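Local coordinates for protein MIX1 (Leishmania major, PDB 3HA4) that forms a homodimer of all-helical, TPR-like subunits and probably acts as a scaffold that mediates protein-protein interactions, at residues L37-V41 and M57-T61; Y65-W69 and Q104-V108; T76-K80 and D135-L141. All coordinates share one frame; numbering follows the deposited sequence.

Contact 1: L37-V41 and M57-T61; sequences LHQRV and MWEQT
Two helices of the TPR-like fold, 34-42 and 54-64, pair here as a roughly antiparallel helical hairpin in which Leu-37 and Met-57 carry most of the contact. Segments 37-41 and 57-61 run at 146° to each other with their axes 10.9 Å apart, a spacing bridged by side chains; no direct hydrogen bond crosses it. With chi1 at -174°, Leu-37 swings CG to the far side from its backbone N, bringing CD1 to 3.9 Å from Met-57 CG. Met-57 reaches the other way alongside it, and its SD arrives 3.6 Å from Arg-40 CB and 4.1 Å from Val-41 CG2. Leu-37 CD1 also lies 3.7 Å from Gln-60 OE1. That amide oxygen accepts a hydrogen bond from a water 3.0 Å away, and the same water takes one from Arg-40 NH1, lying in plane at the edge of the guanidinium, so a water bridge links the two helices at the solvent side. Leu-44 covers Met-57 from the loop, while His-38 on another face of helix 34-42 packs on Ile-128 of the second subunit. Opposed helices packed through apolar side chains in this way recall the helical hairpins from which TPR-like folds are built.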
# COMPACT_ATOMS: atom_id res chain seq x y z
N LEU A 37 5.78 -5.78 9.13
CA LEU A 37 4.81 -4.83 9.58
C LEU A 37 3.91 -4.37 8.47
O LEU A 37 2.73 -4.26 8.63
CB LEU A 37 5.51 -3.65 10.22
CG LEU A 37 4.68 -2.58 10.88
CD1 LEU A 37 3.77 -3.13 11.88
CD2 LEU A 37 5.49 -1.50 11.44
N HIS A 38 4.48 -4.13 7.32
CA HIS A 38 3.71 -3.80 6.17
C HIS A 38 2.84 -4.97 5.78
O HIS A 38 1.71 -4.82 5.46
CB HIS A 38 4.61 -3.38 5.04
CG HIS A 38 3.90 -3.22 3.74
ND1 HIS A 38 3.67 -4.27 2.89
CD2 HIS A 38 3.37 -2.14 3.14
CE1 HIS A 38 3.03 -3.84 1.83
NE2 HIS A 38 2.84 -2.55 1.96
N GLN A 39 3.40 -6.15 5.82
CA GLN A 39 2.68 -7.38 5.54
C GLN A 39 1.52 -7.64 6.52
O GLN A 39 0.45 -8.11 6.13
CB GLN A 39 3.64 -8.56 5.50
CG GLN A 39 3.00 -9.89 5.15
CD GLN A 39 4.01 -11.03 5.20
OE1 GLN A 39 4.23 -11.73 4.21
NE2 GLN A 39 4.64 -11.21 6.35
N ARG A 40 1.69 -7.26 7.77
CA ARG A 40 0.67 -7.44 8.75
C ARG A 40 -0.47 -6.48 8.57
O ARG A 40 -1.60 -6.78 8.81
CB ARG A 40 1.28 -7.26 10.11
CG ARG A 40 1.59 -8.51 10.75
CD ARG A 40 2.54 -8.42 11.87
NE ARG A 40 3.10 -9.73 12.08
CZ ARG A 40 3.79 -10.11 13.13
NH1 ARG A 40 4.02 -9.27 14.11
NH2 ARG A 40 4.25 -11.33 13.22
N VAL A 41 -0.13 -5.30 8.14
CA VAL A 41 -1.09 -4.25 7.94
C VAL A 41 -1.92 -4.49 6.70
O VAL A 41 -3.05 -4.12 6.62
CB VAL A 41 -0.40 -2.90 7.85
CG1 VAL A 41 -1.30 -1.88 7.29
CG2 VAL A 41 0.09 -2.47 9.17
N MET A 57 0.12 -1.67 16.02
CA MET A 57 0.80 -1.67 14.75
C MET A 57 0.99 -0.23 14.25
O MET A 57 2.03 0.09 13.71
CB MET A 57 0.07 -2.53 13.73
CG MET A 57 0.50 -3.99 13.78
SD MET A 57 -0.17 -4.97 12.43
CE MET A 57 -1.92 -4.95 12.84
N TRP A 58 -0.02 0.62 14.47
CA TRP A 58 0.05 2.02 14.09
C TRP A 58 1.10 2.72 14.94
O TRP A 58 1.95 3.46 14.42
CB TRP A 58 -1.31 2.71 14.27
CG TRP A 58 -1.21 4.21 14.09
CD1 TRP A 58 -1.70 5.18 14.92
CD2 TRP A 58 -0.53 4.89 13.04
NE1 TRP A 58 -1.39 6.43 14.44
CE2 TRP A 58 -0.66 6.28 13.28
CE3 TRP A 58 0.17 4.47 11.91
CZ2 TRP A 58 -0.13 7.24 12.43
CZ3 TRP A 58 0.72 5.43 11.06
CH2 TRP A 58 0.57 6.79 11.33
N GLU A 59 1.04 2.46 16.24
CA GLU A 59 2.01 2.97 17.20
C GLU A 59 3.43 2.55 16.85
O GLU A 59 4.36 3.33 16.97
CB GLU A 59 1.66 2.48 18.60
CG GLU A 59 2.36 3.27 19.68
CD GLU A 59 2.25 4.76 19.42
OE1 GLU A 59 3.31 5.42 19.29
OE2 GLU A 59 1.09 5.25 19.31
N GLN A 60 3.58 1.31 16.40
CA GLN A 60 4.89 0.87 15.94
C GLN A 60 5.38 1.66 14.73
O GLN A 60 6.58 1.91 14.62
CB GLN A 60 4.91 -0.64 15.65
CG GLN A 60 4.64 -1.48 16.89
CD GLN A 60 4.44 -2.95 16.58
OE1 GLN A 60 3.86 -3.31 15.57
NE2 GLN A 60 4.92 -3.80 17.47
N THR A 61 4.47 2.05 13.83
CA THR A 61 4.94 2.73 12.64
C THR A 61 5.28 4.20 12.92
O THR A 61 6.28 4.69 12.44
CB THR A 61 4.04 2.55 11.40
OG1 THR A 61 3.24 3.72 11.19
CG2 THR A 61 3.15 1.35 11.54
O HOH W 1 3.44 -6.17 14.61

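Contact 2: Y65-W69 and Q104-V108; sequences YPADW and QLLNV
Gln-104 of helix 94-109 presents its side-chain amide to the type I beta turn from Tyr-65 to Asp-68, within the connection between helices 54-64 and 70-81. Its extended chain delivers NE2 to two backbone carbonyls, one for each N-H. Gln-104 NE2 to Asp-68 O is 2.7 Å and nearly straight (169°), with the acceptor in the amide plane. The bond from NE2 to Tyr-65 O, 2.9 Å, is more bent (133°), and this acceptor is tilted out of that plane. Both carbonyls are met in their own plane on a lone pair. With both N-H groups donating, the two bonds fix the rotation of the amide. Tyr-65 O also accepts the turn's own bond from Asp-68 N at 3.1 Å, and Gln-104 thus grips a turn that is already closed. Pro-66 O receives instead a water at 2.7 Å, which accepts from Asn-107 ND2. One helical turn beyond Gln-104, Val-108 wedges CG2 tightly against Ala-67 O at 3.1 Å. Leu-105 CD2 lies 3.9 Å from Trp-69 CB. The contact with the Trp-69 side chain is mostly at CB, with Val-108 CG1 lying obliquely by the near part of the ring, because chi1 of 56° sets CG between backbone N and carbonyl carbon and turns the indole away to Val-125 and Ile-129 of helix 123-137; its NE1 donates to Gly-119 O. The Asp-68 carboxylate caps the start of helix 70-81: OD2 accepts from Ile-71 N, and also from Trp-34 NE1.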
# COMPACT_ATOMS: atom_id res chain seq x y z
N TYR A 65 8.98 4.13 12.27
CA TYR A 65 9.01 4.55 10.88
C TYR A 65 8.16 5.81 10.61
O TYR A 65 7.29 5.81 9.75
CB TYR A 65 8.56 3.39 9.98
CG TYR A 65 9.23 2.10 10.32
CD1 TYR A 65 10.55 1.87 9.96
CD2 TYR A 65 8.56 1.10 11.03
CE1 TYR A 65 11.19 0.67 10.28
CE2 TYR A 65 9.20 -0.11 11.36
CZ TYR A 65 10.52 -0.31 10.98
OH TYR A 65 11.19 -1.47 11.29
N PRO A 66 8.46 6.91 11.33
CA PRO A 66 7.68 8.15 11.23
C PRO A 66 7.80 8.80 9.85
O PRO A 66 7.02 9.70 9.53
CB PRO A 66 8.33 9.08 12.25
CG PRO A 66 9.72 8.52 12.49
CD PRO A 66 9.75 7.09 12.01
N ALA A 67 8.78 8.37 9.06
CA ALA A 67 8.99 8.92 7.72
C ALA A 67 8.34 8.11 6.60
O ALA A 67 8.35 8.54 5.45
CB ALA A 67 10.47 9.10 7.42
N ASP A 68 7.77 6.95 6.94
CA ASP A 68 7.14 6.10 5.93
C ASP A 68 5.75 6.59 5.49
O ASP A 68 4.97 7.09 6.31
CB ASP A 68 7.02 4.66 6.43
CG ASP A 68 6.46 3.72 5.37
OD1 ASP A 68 6.92 3.79 4.21
OD2 ASP A 68 5.55 2.92 5.70
N TRP A 69 5.45 6.41 4.21
CA TRP A 69 4.13 6.81 3.68
C TRP A 69 3.31 5.58 3.28
O TRP A 69 2.08 5.63 3.24
CB TRP A 69 4.27 7.76 2.46
CG TRP A 69 5.10 7.16 1.39
CD1 TRP A 69 6.46 7.18 1.30
CD2 TRP A 69 4.64 6.36 0.29
NE1 TRP A 69 6.87 6.47 0.20
CE2 TRP A 69 5.77 5.95 -0.43
CE3 TRP A 69 3.38 5.96 -0.15
CZ2 TRP A 69 5.68 5.18 -1.58
CZ3 TRP A 69 3.30 5.18 -1.29
CH2 TRP A 69 4.44 4.81 -1.99
N GLN A 104 1.23 12.16 9.83
CA GLN A 104 2.46 11.54 9.32
C GLN A 104 2.62 11.68 7.80
O GLN A 104 3.72 11.93 7.31
CB GLN A 104 2.60 10.09 9.76
CG GLN A 104 3.66 9.34 8.97
CD GLN A 104 4.25 8.17 9.74
OE1 GLN A 104 4.20 8.14 10.96
NE2 GLN A 104 4.82 7.22 9.02
N LEU A 105 1.52 11.51 7.07
CA LEU A 105 1.54 11.67 5.62
C LEU A 105 1.91 13.10 5.27
O LEU A 105 2.69 13.33 4.35
CB LEU A 105 0.19 11.28 4.99
CG LEU A 105 -0.03 9.77 4.84
CD1 LEU A 105 -1.47 9.46 4.46
CD2 LEU A 105 0.91 9.23 3.81
N LEU A 106 1.38 14.05 6.03
CA LEU A 106 1.69 15.46 5.81
C LEU A 106 3.16 15.76 6.07
O LEU A 106 3.77 16.54 5.33
CB LEU A 106 0.77 16.38 6.63
CG LEU A 106 -0.68 16.50 6.14
CD1 LEU A 106 -1.50 17.37 7.07
CD2 LEU A 106 -0.73 17.04 4.71
N ASN A 107 3.74 15.14 7.11
CA ASN A 107 5.17 15.29 7.41
C ASN A 107 6.00 14.79 6.24
O ASN A 107 7.01 15.39 5.89
CB ASN A 107 5.60 14.55 8.69
CG ASN A 107 5.12 15.24 9.98
OD1 ASN A 107 4.86 16.44 10.00
ND2 ASN A 107 5.00 14.46 11.06
N VAL A 108 5.60 13.67 5.64
CA VAL A 108 6.36 13.12 4.52
C VAL A 108 6.26 14.02 3.28
O VAL A 108 7.25 14.28 2.60
CB VAL A 108 5.87 11.72 4.14
CG1 VAL A 108 6.51 11.27 2.83
CG2 VAL A 108 6.16 10.72 5.27
O HOH W 2 5.81 11.53 11.14

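Contact 3: T76-K80 and D135-L141; sequences TQVLK and DLENMDL
Thr-76 and Leu-79 of helix 70-81 form the closely packed half of this contact, against Leu-136, Met-139 and Leu-141, where helix 123-137 gives way to the C-terminal tail. Leu-136 lies across Thr-76 at an angle and touches both of its branches: CD1 is 3.5 Å from Thr-76 OG1, and CD2 is 4.0 Å from Thr-76 CG2. The hydroxyl is not stranded by this apolar cover, because OG1 is hydrogen-bonded to Pro-72 O in its own helix. Further along, Leu-79 meets three partners with different atoms. Its CD1 reaches Leu-136 CD2, its CB lies 3.7 Å from Met-139 SD, and its CD2 is 4.1 Å from Leu-141 CD1, the two leucine side chains running roughly perpendicular. Met-139 is extended until chi3 (-69°), where the bend folds CE over the helix backbone to 3.8 Å from Lys-80 N. Asp-95 OD1 accepts from Leu-141 N in the tail, while Arg-98 NE bonds to Leu-136 O at the end of the helix. The partly exposed flank is built differently, from one salt bridge and a water. Lys-80, its chain stretched out, brings NZ to 2.8 Å from Asp-135 OD2, approaching from above the carboxylate plane, 51° out of it. Asp-135 OD2 also accepts from a water 2.8 Å away that is shared with Gln-77 NE2. Gln-39 of the second subunit packs on Asp-135 and makes a weak hydrogen bond with Lys-80 NZ, so this polar flank borders the dimer interface. The contact thus packs helix 70-81 against the end of helix 123-137 and the tail that follows it, in an all-helical, TPR-like subunit.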
# COMPACT_ATOMS: atom_id res chain seq x y z
N THR A 76 -4.88 4.18 5.64
CA THR A 76 -5.92 5.06 5.12
C THR A 76 -7.02 4.24 4.44
O THR A 76 -8.20 4.49 4.66
CB THR A 76 -5.38 6.09 4.13
OG1 THR A 76 -4.44 6.94 4.79
CG2 THR A 76 -6.51 6.94 3.59
N GLN A 77 -6.62 3.26 3.62
CA GLN A 77 -7.60 2.34 3.03
C GLN A 77 -8.37 1.57 4.10
O GLN A 77 -9.58 1.35 3.97
CB GLN A 77 -6.94 1.36 2.04
CG GLN A 77 -6.01 1.99 1.01
CD GLN A 77 -6.51 3.34 0.50
OE1 GLN A 77 -7.69 3.52 0.16
NE2 GLN A 77 -5.61 4.30 0.45
N VAL A 78 -7.68 1.15 5.17
CA VAL A 78 -8.39 0.54 6.30
C VAL A 78 -9.43 1.50 6.90
O VAL A 78 -10.58 1.13 7.07
CB VAL A 78 -7.43 -0.02 7.40
CG1 VAL A 78 -8.21 -0.53 8.60
CG2 VAL A 78 -6.57 -1.14 6.83
N LEU A 79 -9.03 2.73 7.18
CA LEU A 79 -9.98 3.73 7.69
C LEU A 79 -11.09 4.07 6.68
O LEU A 79 -12.25 4.21 7.04
CB LEU A 79 -9.26 4.99 8.13
CG LEU A 79 -8.17 4.75 9.17
CD1 LEU A 79 -7.41 6.04 9.48
CD2 LEU A 79 -8.82 4.18 10.42
N LYS A 80 -10.72 4.19 5.41
CA LYS A 80 -11.67 4.43 4.33
C LYS A 80 -12.76 3.36 4.22
O LYS A 80 -13.96 3.65 4.30
CB LYS A 80 -10.91 4.48 3.01
CG LYS A 80 -11.57 5.25 1.88
CD LYS A 80 -10.51 5.62 0.84
CE LYS A 80 -11.12 6.08 -0.46
NZ LYS A 80 -10.06 6.35 -1.46
N ASP A 135 -8.44 12.13 1.29
CA ASP A 135 -9.30 11.09 1.82
C ASP A 135 -9.42 11.26 3.33
O ASP A 135 -10.53 11.31 3.87
CB ASP A 135 -8.76 9.70 1.47
CG ASP A 135 -9.06 9.32 0.04
OD1 ASP A 135 -10.00 9.92 -0.53
OD2 ASP A 135 -8.39 8.43 -0.52
N LEU A 136 -8.28 11.41 4.00
CA LEU A 136 -8.29 11.56 5.44
C LEU A 136 -9.04 12.83 5.82
O LEU A 136 -9.97 12.79 6.62
CB LEU A 136 -6.87 11.55 6.00
CG LEU A 136 -6.20 10.19 5.84
CD1 LEU A 136 -4.66 10.25 6.02
CD2 LEU A 136 -6.85 9.19 6.82
N GLU A 137 -8.64 13.94 5.26
CA GLU A 137 -9.32 15.18 5.51
C GLU A 137 -10.84 15.10 5.32
O GLU A 137 -11.58 15.67 6.07
CB GLU A 137 -8.72 16.28 4.64
CG GLU A 137 -7.32 16.70 4.97
CD GLU A 137 -7.27 17.63 6.10
OE1 GLU A 137 -8.31 17.83 6.69
OE2 GLU A 137 -6.22 18.14 6.44
N ASN A 138 -11.28 14.34 4.33
CA ASN A 138 -12.71 14.22 4.04
C ASN A 138 -13.46 13.27 4.96
O ASN A 138 -14.68 13.13 4.89
CB ASN A 138 -12.92 13.85 2.57
CG ASN A 138 -12.93 15.07 1.66
OD1 ASN A 138 -13.52 16.09 2.00
ND2 ASN A 138 -12.28 14.97 0.51
N MET A 139 -12.72 12.64 5.86
CA MET A 139 -13.23 11.56 6.67
C MET A 139 -13.57 12.07 8.06
O MET A 139 -12.82 12.87 8.63
CB MET A 139 -12.14 10.48 6.76
CG MET A 139 -12.60 9.08 7.01
SD MET A 139 -11.18 7.96 7.01
CE MET A 139 -10.70 7.98 5.27
N ASP A 140 -14.71 11.62 8.59
CA ASP A 140 -15.02 11.77 10.01
C ASP A 140 -15.47 10.41 10.58
O ASP A 140 -16.44 9.82 10.11
CB ASP A 140 -16.07 12.85 10.27
CG ASP A 140 -16.24 13.18 11.76
OD1 ASP A 140 -15.75 12.40 12.61
OD2 ASP A 140 -16.85 14.21 12.08
N LEU A 141 -14.73 9.94 11.57
CA LEU A 141 -14.89 8.59 12.09
C LEU A 141 -15.42 8.61 13.52
O LEU A 141 -15.39 7.59 14.22
CB LEU A 141 -13.55 7.85 12.03
CG LEU A 141 -12.90 7.81 10.65
CD1 LEU A 141 -11.48 7.29 10.73
CD2 LEU A 141 -13.73 6.97 9.68
O HOH W 3 -5.99 7.10 -0.75

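Overall arrangement
The contacts follow one another through the helical subunit. Contacts 1 and 2 have centres 13 Å apart and touch directly: Leu-37 CD2 lies 4.0 Å from Tyr-65 CE2. Contact 2 passes to contact 3 through Leu-105 CD1, 3.6 Å from Leu-136 CD1 and 3.9 Å from Thr-76 OG1, although their centres are 16 Å apart; through this one leucine, helix 94-109 meets both 70-81 and 123-137. Contacts 1 and 3, with centres about 17 Å apart, do not touch and lie on opposite sides of the chain's centre, yet both reach the second subunit. In sequence, contact 1 closes before the others open, whereas the segments of contacts 2 and 3 alternate.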